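Local coordinates for protein 6-phosphogluconolactonase (Shewanella baltica, PDB 3NWP) that probably hydrolyses 6-phosphogluconolactone to 6-phosphogluconate, the second step of the oxidative pentose phosphate pathway, at residues R203-S208 with M214-V219; A218-R223 with V227-S232; C144-C149 with N155-Q160. One frame throughout, in Å; residues are numbered along the deposited sequence.

Interaction 1: R203-S208 with M214-V219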
loop_
_atom_site.group_PDB
_atom_site.type_symbol
_atom_site.label_atom_id
_atom_site.label_comp_id
_atom_site.label_asym_id
_atom_site.label_seq_id
_atom_site.Cartn_x
_atom_site.Cartn_y
_atom_site.Cartn_z
ATOM N N ARG A 203 -10.303 -15.236 -3.000
ATOM C CA ARG A 203 -11.382 -15.844 -3.782
ATOM C C ARG A 203 -12.745 -15.320 -3.304
ATOM O O ARG A 203 -13.629 -15.055 -4.125
ATOM C CB ARG A 203 -11.307 -17.384 -3.685
ATOM C CG ARG A 203 -10.053 -17.976 -4.313
ATOM C CD ARG A 203 -9.996 -17.849 -5.781
ATOM N NE ARG A 203 -11.146 -18.502 -6.435
ATOM C CZ ARG A 203 -11.345 -18.544 -7.748
ATOM N NH1 ARG A 203 -10.443 -18.067 -8.612
ATOM N NH2 ARG A 203 -12.434 -19.156 -8.193
ATOM N N GLN A 204 -12.932 -15.178 -1.994
ATOM C CA GLN A 204 -14.168 -14.561 -1.497
ATOM C C GLN A 204 -14.332 -13.148 -2.004
ATOM O O GLN A 204 -15.431 -12.719 -2.373
ATOM C CB GLN A 204 -14.228 -14.527 0.021
ATOM C CG GLN A 204 -14.346 -15.865 0.660
ATOM C CD GLN A 204 -14.408 -15.710 2.153
ATOM O OE1 GLN A 204 -13.382 -15.604 2.814
ATOM N NE2 GLN A 204 -15.608 -15.607 2.682
ATOM N N ALA A 205 -13.238 -12.378 -2.021
ATOM C CA ALA A 205 -13.324 -11.040 -2.518
ATOM C C ALA A 205 -13.827 -10.994 -3.952
ATOM O O ALA A 205 -14.590 -10.111 -4.307
ATOM C CB ALA A 205 -11.937 -10.307 -2.422
ATOM N N LEU A 206 -13.425 -11.943 -4.809
ATOM C CA LEU A 206 -13.884 -11.960 -6.199
ATOM C C LEU A 206 -15.367 -12.321 -6.353
ATOM O O LEU A 206 -15.886 -12.141 -7.455
ATOM C CB LEU A 206 -13.040 -12.934 -7.019
ATOM C CG LEU A 206 -11.527 -12.643 -7.095
ATOM C CD1 LEU A 206 -10.824 -13.808 -7.861
ATOM C CD2 LEU A 206 -11.259 -11.290 -7.728
ATOM N N GLU A 207 -16.005 -12.833 -5.302
ATOM C CA GLU A 207 -17.431 -13.268 -5.361
ATOM C C GLU A 207 -18.413 -12.120 -5.615
ATOM O O GLU A 207 -19.600 -12.386 -5.964
ATOM C CB GLU A 207 -17.819 -14.030 -4.088
ATOM C CG GLU A 207 -17.205 -15.347 -3.900
ATOM C CD GLU A 207 -17.366 -15.970 -2.456
ATOM O OE1 GLU A 207 -18.065 -15.396 -1.616
ATOM O OE2 GLU A 207 -16.800 -17.048 -2.332
ATOM N N SER A 208 -17.950 -10.871 -5.519
ATOM C CA SER A 208 -18.821 -9.717 -5.612
ATOM C C SER A 208 -18.022 -8.446 -5.742
ATOM O O SER A 208 -16.806 -8.394 -5.489
ATOM C CB SER A 208 -19.718 -9.602 -4.375
ATOM O OG SER A 208 -20.330 -8.307 -4.260
HETATM N N MSE A 214 -16.078 -5.913 1.677
HETATM C CA MSE A 214 -14.622 -6.219 1.510
HETATM C C MSE A 214 -13.975 -5.119 0.673
HETATM O O MSE A 214 -14.006 -5.159 -0.563
HETATM C CB MSE A 214 -14.432 -7.588 0.842
HETATM C CG MSE A 214 -14.920 -8.775 1.679
HETATM SE SE MSE A 214 -14.626 -10.476 0.942
HETATM C CE MSE A 214 -12.900 -10.567 1.339
ATOM N N PRO A 215 -13.385 -4.108 1.340
ATOM C CA PRO A 215 -12.918 -2.923 0.599
ATOM C C PRO A 215 -11.785 -3.139 -0.449
ATOM O O PRO A 215 -11.663 -2.338 -1.366
ATOM C CB PRO A 215 -12.499 -1.981 1.723
ATOM C CG PRO A 215 -13.464 -2.332 2.859
ATOM C CD PRO A 215 -13.503 -3.843 2.790
ATOM N N ILE A 216 -11.055 -4.246 -0.337
ATOM C CA ILE A 216 -10.119 -4.657 -1.378
ATOM C C ILE A 216 -10.816 -4.701 -2.763
ATOM O O ILE A 216 -10.209 -4.481 -3.788
ATOM C CB ILE A 216 -9.416 -5.972 -1.008
ATOM C CG1 ILE A 216 -8.327 -6.322 -2.033
ATOM C CG2 ILE A 216 -10.417 -7.161 -1.012
ATOM C CD1 ILE A 216 -7.159 -5.275 -2.146
ATOM N N ARG A 217 -12.135 -4.997 -2.768
ATOM C CA ARG A 217 -12.843 -4.980 -4.021
ATOM C C ARG A 217 -12.822 -3.677 -4.777
ATOM O O ARG A 217 -12.982 -3.664 -5.991
ATOM C CB ARG A 217 -14.325 -5.428 -3.781
ATOM C CG ARG A 217 -14.437 -6.868 -3.295
ATOM C CD ARG A 217 -15.818 -7.170 -2.712
ATOM N NE ARG A 217 -16.008 -8.586 -2.464
ATOM C CZ ARG A 217 -16.941 -9.095 -1.653
ATOM N NH1 ARG A 217 -17.711 -8.268 -0.932
ATOM N NH2 ARG A 217 -17.083 -10.423 -1.516
ATOM N N ALA A 218 -12.652 -2.543 -4.071
ATOM C CA ALA A 218 -12.553 -1.268 -4.764
ATOM C C ALA A 218 -11.355 -1.192 -5.700
ATOM O O ALA A 218 -11.409 -0.532 -6.734
ATOM C CB ALA A 218 -12.538 -0.088 -3.760
ATOM N N VAL A 219 -10.305 -1.939 -5.352
ATOM C CA VAL A 219 -9.113 -2.103 -6.179
ATOM C C VAL A 219 -9.288 -3.221 -7.229
ATOM O O VAL A 219 -8.995 -3.023 -8.401
ATOM C CB VAL A 219 -7.893 -2.399 -5.292
ATOM C CG1 VAL A 219 -6.684 -2.818 -6.115
ATOM C CG2 VAL A 219 -7.553 -1.144 -4.432
#
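Arg217 reaches across to helix 196-206 and binds two successive backbone carbonyls, Gln204 O and Ala205 O, in the Rossmann-like fold of the family. Its chain runs extended from CG to NE. Arg217 NE donates to Ala205 O at 2.8 Å, lying in the carbonyl plane on a lone pair, while Arg217 NH2 donates to Gln204 O at 3.0 Å from above that carbonyl's plane. Glu207 N approaches Gln204 O from the opposite face, so this oxygen is gripped twice. Both acceptors lie close to the guanidinium plane, so the two bonds fix the rotation of the group; the two carbonyl dipoles would be expected to suit the cation.

The tight part surrounds Ala205. Its CB meets Ile216 CG2 at 3.8 Å and selenomethionine Met214 CE at 3.9 Å, and the bend of the Met214 chain at chi3 (77°) turns CE in beside Ala205. Toward solvent the packing thins: of the exposed Gln204 side chain, CB alone comes near Met214 SE, at 4.2 Å, while Glu207 OE1 stays 5.1 Å from Arg217 NH2, too far for a salt bridge, though the opposite charges may attract weakly. Asp210 in the connecting loop ties in this side, accepting from Arg217 NH1 through its O and bonding Ser208 OG through its N. The guanidinium is sandwiched, with Met214 SE 3.5 Å above one face, offset toward the rim, and Ser208 CB over the centre of the other.

Interaction 2: A218-R223 with V227-S232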
loop_
_atom_site.group_PDB
_atom_site.type_symbol
_atom_site.label_atom_id
_atom_site.label_comp_id
_atom_site.label_asym_id
_atom_site.label_seq_id
_atom_site.Cartn_x
_atom_site.Cartn_y
_atom_site.Cartn_z
ATOM N N ALA A 218 -12.652 -2.543 -4.071
ATOM C CA ALA A 218 -12.553 -1.268 -4.764
ATOM C C ALA A 218 -11.355 -1.192 -5.700
ATOM O O ALA A 218 -11.409 -0.532 -6.734
ATOM C CB ALA A 218 -12.538 -0.088 -3.760
ATOM N N VAL A 219 -10.305 -1.939 -5.352
ATOM C CA VAL A 219 -9.113 -2.103 -6.179
ATOM C C VAL A 219 -9.288 -3.221 -7.229
ATOM O O VAL A 219 -8.995 -3.023 -8.401
ATOM C CB VAL A 219 -7.893 -2.399 -5.292
ATOM C CG1 VAL A 219 -6.684 -2.818 -6.115
ATOM C CG2 VAL A 219 -7.553 -1.144 -4.432
ATOM N N LEU A 220 -9.886 -4.329 -6.800
ATOM C CA LEU A 220 -10.017 -5.508 -7.710
ATOM C C LEU A 220 -11.057 -5.345 -8.781
ATOM O O LEU A 220 -10.907 -5.934 -9.855
ATOM C CB LEU A 220 -10.330 -6.759 -6.925
ATOM C CG LEU A 220 -9.303 -7.172 -5.855
ATOM C CD1 LEU A 220 -9.685 -8.446 -5.099
ATOM C CD2 LEU A 220 -7.856 -7.275 -6.444
ATOM N N ALA A 221 -12.097 -4.562 -8.508
ATOM C CA ALA A 221 -13.250 -4.499 -9.409
ATOM C C ALA A 221 -13.072 -3.498 -10.517
ATOM O O ALA A 221 -13.760 -3.588 -11.554
ATOM C CB ALA A 221 -14.524 -4.241 -8.626
ATOM N N GLN A 222 -12.178 -2.546 -10.370
ATOM C CA GLN A 222 -11.962 -1.484 -11.348
ATOM C C GLN A 222 -11.016 -1.941 -12.476
ATOM O O GLN A 222 -10.249 -2.886 -12.284
ATOM C CB GLN A 222 -11.515 -0.191 -10.669
ATOM C CG GLN A 222 -10.202 -0.279 -9.889
ATOM C CD GLN A 222 -8.998 -0.321 -10.794
ATOM O OE1 GLN A 222 -8.905 0.434 -11.786
ATOM N NE2 GLN A 222 -8.032 -1.202 -10.464
ATOM N N ARG A 223 -11.126 -1.273 -13.634
ATOM C CA ARG A 223 -10.433 -1.631 -14.863
ATOM C C ARG A 223 -9.458 -0.653 -15.425
ATOM O O ARG A 223 -8.873 -0.931 -16.475
ATOM C CB ARG A 223 -11.496 -1.789 -15.966
ATOM C CG ARG A 223 -12.534 -2.779 -15.571
ATOM C CD ARG A 223 -11.845 -4.124 -15.376
ATOM N NE ARG A 223 -12.846 -5.162 -15.337
ATOM C CZ ARG A 223 -13.538 -5.555 -16.398
ATOM N NH1 ARG A 223 -13.297 -5.037 -17.610
ATOM N NH2 ARG A 223 -14.455 -6.486 -16.258
ATOM N N VAL A 227 -3.766 -4.101 -11.849
ATOM C CA VAL A 227 -3.543 -4.728 -10.571
ATOM C C VAL A 227 -3.014 -6.130 -10.823
ATOM O O VAL A 227 -3.654 -6.961 -11.493
ATOM C CB VAL A 227 -4.860 -4.859 -9.773
ATOM C CG1 VAL A 227 -4.597 -5.607 -8.451
ATOM C CG2 VAL A 227 -5.443 -3.521 -9.497
ATOM N N ASP A 228 -1.831 -6.427 -10.288
ATOM C CA ASP A 228 -1.255 -7.754 -10.421
ATOM C C ASP A 228 -1.225 -8.379 -8.998
ATOM O O ASP A 228 -0.632 -7.795 -8.050
ATOM C CB ASP A 228 0.165 -7.735 -10.941
ATOM C CG ASP A 228 0.265 -7.320 -12.415
ATOM O OD1 ASP A 228 -0.485 -6.469 -12.911
ATOM O OD2 ASP A 228 1.185 -7.860 -13.066
ATOM N N VAL A 229 -1.845 -9.538 -8.824
ATOM C CA VAL A 229 -1.850 -10.224 -7.532
ATOM C C VAL A 229 -0.751 -11.267 -7.492
ATOM O O VAL A 229 -0.609 -12.095 -8.409
ATOM C CB VAL A 229 -3.203 -10.925 -7.319
ATOM C CG1 VAL A 229 -3.221 -11.700 -5.972
ATOM C CG2 VAL A 229 -4.369 -9.887 -7.440
ATOM N N PHE A 230 0.150 -11.134 -6.527
ATOM C CA PHE A 230 1.283 -12.050 -6.315
ATOM C C PHE A 230 1.014 -12.916 -5.099
ATOM O O PHE A 230 0.728 -12.365 -3.991
ATOM C CB PHE A 230 2.564 -11.263 -6.067
ATOM C CG PHE A 230 3.261 -10.779 -7.306
ATOM C CD1 PHE A 230 2.641 -9.927 -8.245
ATOM C CD2 PHE A 230 4.563 -11.148 -7.559
ATOM C CE1 PHE A 230 3.306 -9.537 -9.371
ATOM C CE2 PHE A 230 5.229 -10.751 -8.701
ATOM C CZ PHE A 230 4.638 -9.944 -9.604
ATOM N N TRP A 231 1.086 -14.232 -5.248
ATOM C CA TRP A 231 0.745 -15.123 -4.152
ATOM C C TRP A 231 1.667 -16.321 -4.087
ATOM O O TRP A 231 2.108 -16.828 -5.107
ATOM C CB TRP A 231 -0.725 -15.613 -4.268
ATOM C CG TRP A 231 -1.138 -16.617 -3.194
ATOM C CD1 TRP A 231 -1.614 -16.351 -1.946
ATOM C CD2 TRP A 231 -1.101 -18.039 -3.314
ATOM N NE1 TRP A 231 -1.828 -17.505 -1.259
ATOM C CE2 TRP A 231 -1.528 -18.566 -2.074
ATOM C CE3 TRP A 231 -0.707 -18.915 -4.331
ATOM C CZ2 TRP A 231 -1.624 -19.939 -1.835
ATOM C CZ3 TRP A 231 -0.782 -20.270 -4.094
ATOM C CH2 TRP A 231 -1.261 -20.769 -2.846
ATOM N N SER A 232 1.937 -16.797 -2.864
ATOM C CA SER A 232 2.540 -18.122 -2.587
ATOM C C SER A 232 1.899 -18.699 -1.368
ATOM O O SER A 232 1.466 -17.940 -0.479
ATOM C CB SER A 232 4.041 -17.970 -2.337
ATOM O OG SER A 232 4.623 -19.265 -2.200
#
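Val227 opens strand 227-232 against the short helix 217-220, an apolar helix-on-sheet contact of the Rossmann-like alpha/beta fold in which a short connection returns the chain from the helix to the strand. Its side chain leaves the backbone toward the helix and uses both methyls. CG2 meets Val219 CG1 at 3.7 Å, the two side chains crossing at about a right angle, and also rests 3.6 Å from Gln222 NE2. CG1, anti to the backbone N (chi1 177°), lies 4.2 Å from Leu220 CD2 and equally near Val219 CG1.

The Gln222 amide that lies against Val227 has its polar atoms bonded close by in the chain. The side chain folds back on itself, bent at chi2 (75°), and NE2 donates to Val219 O at 2.9 Å, in the carbonyl plane, while OE1 accepts from Thr225 N in the connection.

After Val227, Asp228 belongs to the sheet, its backbone pairing with Ile189 and Leu191 of strand 189-194. Val229 then faces the helix again, but more distantly, and its side chain also packs on Tyr202 of helix 196-206. Farther along, Phe230 turns to helix 14-36, packing on Leu17 and Leu21, and Trp231 packs on Leu199 of helix 196-206. The contact with helix 217-220 thus fades along the strand, its last link being Leu220 CD2 to Val229 CG2 at 4.5 Å.

Interaction 3: C144-C149 with N155-Q160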
loop_
_atom_site.group_PDB
_atom_site.type_symbol
_atom_site.label_atom_id
_atom_site.label_comp_id
_atom_site.label_asym_id
_atom_site.label_seq_id
_atom_site.Cartn_x
_atom_site.Cartn_y
_atom_site.Cartn_z
ATOM N N CYS A 144 -5.295 -1.092 2.712
ATOM C CA CYS A 144 -4.937 0.212 3.344
ATOM C C CYS A 144 -5.489 0.198 4.762
ATOM O O CYS A 144 -5.318 -0.807 5.481
ATOM C CB CYS A 144 -5.389 1.401 2.506
ATOM S SG CYS A 144 -4.693 1.372 0.817
ATOM N N SER A 145 -6.102 1.306 5.237
ATOM C CA SER A 145 -6.940 1.255 6.437
ATOM C C SER A 145 -8.398 1.532 6.070
ATOM O O SER A 145 -9.126 2.253 6.787
ATOM C CB SER A 145 -6.411 2.132 7.614
ATOM O OG SER A 145 -5.343 1.473 8.289
ATOM N N TRP A 146 -8.830 0.940 4.960
ATOM C CA TRP A 146 -10.216 0.933 4.514
ATOM C C TRP A 146 -10.879 -0.262 5.137
ATOM O O TRP A 146 -10.797 -1.377 4.634
ATOM C CB TRP A 146 -10.354 0.837 2.975
ATOM C CG TRP A 146 -9.578 1.800 2.131
ATOM C CD1 TRP A 146 -8.896 2.958 2.514
ATOM C CD2 TRP A 146 -9.328 1.639 0.733
ATOM N NE1 TRP A 146 -8.269 3.511 1.420
ATOM C CE2 TRP A 146 -8.483 2.694 0.325
ATOM C CE3 TRP A 146 -9.703 0.674 -0.206
ATOM C CZ2 TRP A 146 -8.056 2.823 -0.989
ATOM C CZ3 TRP A 146 -9.251 0.818 -1.523
ATOM C CH2 TRP A 146 -8.421 1.859 -1.879
ATOM N N PHE A 147 -11.471 -0.066 6.307
ATOM C CA PHE A 147 -11.983 -1.159 7.083
ATOM C C PHE A 147 -13.509 -1.214 6.991
ATOM O O PHE A 147 -14.167 -0.173 7.172
ATOM C CB PHE A 147 -11.615 -0.993 8.549
ATOM C CG PHE A 147 -10.233 -1.436 8.895
ATOM C CD1 PHE A 147 -9.984 -2.751 9.229
ATOM C CD2 PHE A 147 -9.177 -0.528 8.918
ATOM C CE1 PHE A 147 -8.714 -3.159 9.573
ATOM C CE2 PHE A 147 -7.909 -0.947 9.213
ATOM C CZ PHE A 147 -7.673 -2.262 9.558
ATOM N N PRO A 148 -14.051 -2.392 6.798
ATOM C CA PRO A 148 -15.511 -2.509 6.734
ATOM C C PRO A 148 -16.198 -2.268 8.098
ATOM O O PRO A 148 -17.366 -1.943 8.139
ATOM C CB PRO A 148 -15.722 -3.921 6.220
ATOM C CG PRO A 148 -14.513 -4.691 6.545
ATOM C CD PRO A 148 -13.375 -3.691 6.582
ATOM N N CYS A 149 -15.432 -2.341 9.167
ATOM C CA CYS A 149 -15.959 -2.089 10.499
ATOM C C CYS A 149 -15.849 -0.622 10.924
ATOM O O CYS A 149 -16.089 -0.328 12.094
ATOM C CB CYS A 149 -15.174 -2.971 11.475
ATOM S SG CYS A 149 -13.405 -2.575 11.521
ATOM N N ASN A 155 -16.221 7.730 3.400
ATOM C CA ASN A 155 -15.337 8.839 3.216
ATOM C C ASN A 155 -14.019 8.390 2.527
ATOM O O ASN A 155 -13.580 9.020 1.571
ATOM C CB ASN A 155 -15.061 9.607 4.502
ATOM C CG ASN A 155 -14.399 10.939 4.227
ATOM O OD1 ASN A 155 -14.770 11.616 3.260
ATOM N ND2 ASN A 155 -13.444 11.309 5.048
ATOM N N ALA A 156 -13.400 7.375 3.055
ATOM C CA ALA A 156 -12.159 6.897 2.426
ATOM C C ALA A 156 -12.376 6.550 0.963
ATOM O O ALA A 156 -11.499 6.786 0.133
ATOM C CB ALA A 156 -11.595 5.727 3.195
ATOM N N LEU A 157 -13.522 5.950 0.655
ATOM C CA LEU A 157 -13.829 5.473 -0.715
ATOM C C LEU A 157 -14.230 6.566 -1.681
ATOM O O LEU A 157 -14.226 6.356 -2.890
ATOM C CB LEU A 157 -14.911 4.376 -0.666
ATOM C CG LEU A 157 -14.525 3.118 0.104
ATOM C CD1 LEU A 157 -15.722 2.198 0.120
ATOM C CD2 LEU A 157 -13.244 2.448 -0.524
ATOM N N THR A 158 -14.645 7.735 -1.153
ATOM C CA THR A 158 -15.212 8.780 -2.004
ATOM C C THR A 158 -14.595 10.199 -1.920
ATOM O O THR A 158 -14.830 11.031 -2.837
ATOM C CB THR A 158 -16.747 8.862 -1.805
ATOM O OG1 THR A 158 -17.017 9.235 -0.450
ATOM C CG2 THR A 158 -17.423 7.522 -2.140
ATOM N N THR A 159 -13.759 10.440 -0.931
ATOM C CA THR A 159 -13.082 11.712 -0.783
ATOM C C THR A 159 -12.131 11.988 -1.923
ATOM O O THR A 159 -11.594 11.048 -2.547
ATOM C CB THR A 159 -12.360 11.816 0.536
ATOM O OG1 THR A 159 -11.939 13.177 0.740
ATOM C CG2 THR A 159 -11.089 10.908 0.593
ATOM N N GLN A 160 -11.941 13.267 -2.225
ATOM C CA GLN A 160 -10.821 13.679 -3.082
ATOM C C GLN A 160 -9.597 14.050 -2.324
ATOM O O GLN A 160 -8.541 14.265 -2.951
ATOM C CB GLN A 160 -11.283 14.847 -3.986
ATOM C CG GLN A 160 -12.366 14.472 -4.992
ATOM C CD GLN A 160 -11.825 13.504 -6.038
ATOM O OE1 GLN A 160 -12.336 12.411 -6.200
ATOM N NE2 GLN A 160 -10.709 13.853 -6.615
#
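Trp146 has CG beside its own backbone N and anti to the carbonyl carbon (chi1 -51°), and a small chi2 of -12° then brings the indole up against helix 153-158, where Ala156 and Leu157 meet it. In this Rossmann-like alpha/beta fold the arrangement packs the loop that follows strand 132-135 onto the short helix just beyond it in the chain, with Trp146 carrying the contact from the loop side. Leu157 answers with CG likewise anti to its carbonyl carbon (chi1 -62°). Its CB does not point at the loop, but the isobutyl group carries the CD2 methyl in to the indole.

The two helix residues divide the ring system between them. Ala156 CB points at the loop and meets the five-membered ring, 3.9 Å from Trp146 CD1. Leu157 CD2 lies farther over the bicycle, 4.0 Å from Trp146 CE3 and 4.2 Å from Trp146 CD2, where the two rings fuse. It stands 3.9 Å above the indole plane and is displaced toward the rim. On the opposite face lies Cys144 CB, from the same loop and again toward the rim, so the indole is held between its own loop and the helix.

This contact is wholly apolar, and all three touching residues are buried. The indole nitrogen is satisfied outside it, Trp146 NE1 donating to Leu178 O, which fixes the rotation of the ring further. Thr177 and Ile183 also pack on the indole, while Val164 lies against Ala156. Of the two atoms that bracket the ring, the one from the loop stands slightly closer, Cys144 CB being 3.7 Å above the plane of the Trp146 indole.

Interactions 1 and 2 both hold helix 217-220 and share Ala218 and Val219, yet their chemistry differs with depth. Interaction 1, partly buried and farthest from the centre of the chain, combines charged hydrogen bonding with apolar packing, whereas the buried interactions 2 and 3 are joined across their segments mainly by apolar contacts, with one amide-methyl approach in interaction 2. The first two also touch, through Ala205 CB and Leu220 CD1 at 4.0 Å. Interaction 3 holds a different helix, but its indole reaches the same neighbourhood: Trp146 CZ3 lies 3.9 Å from Val219 CG2. Ala218, which takes no part across either of its own contacts, instead packs on interaction 3, its CB 4.2 Å from Leu157 CD2.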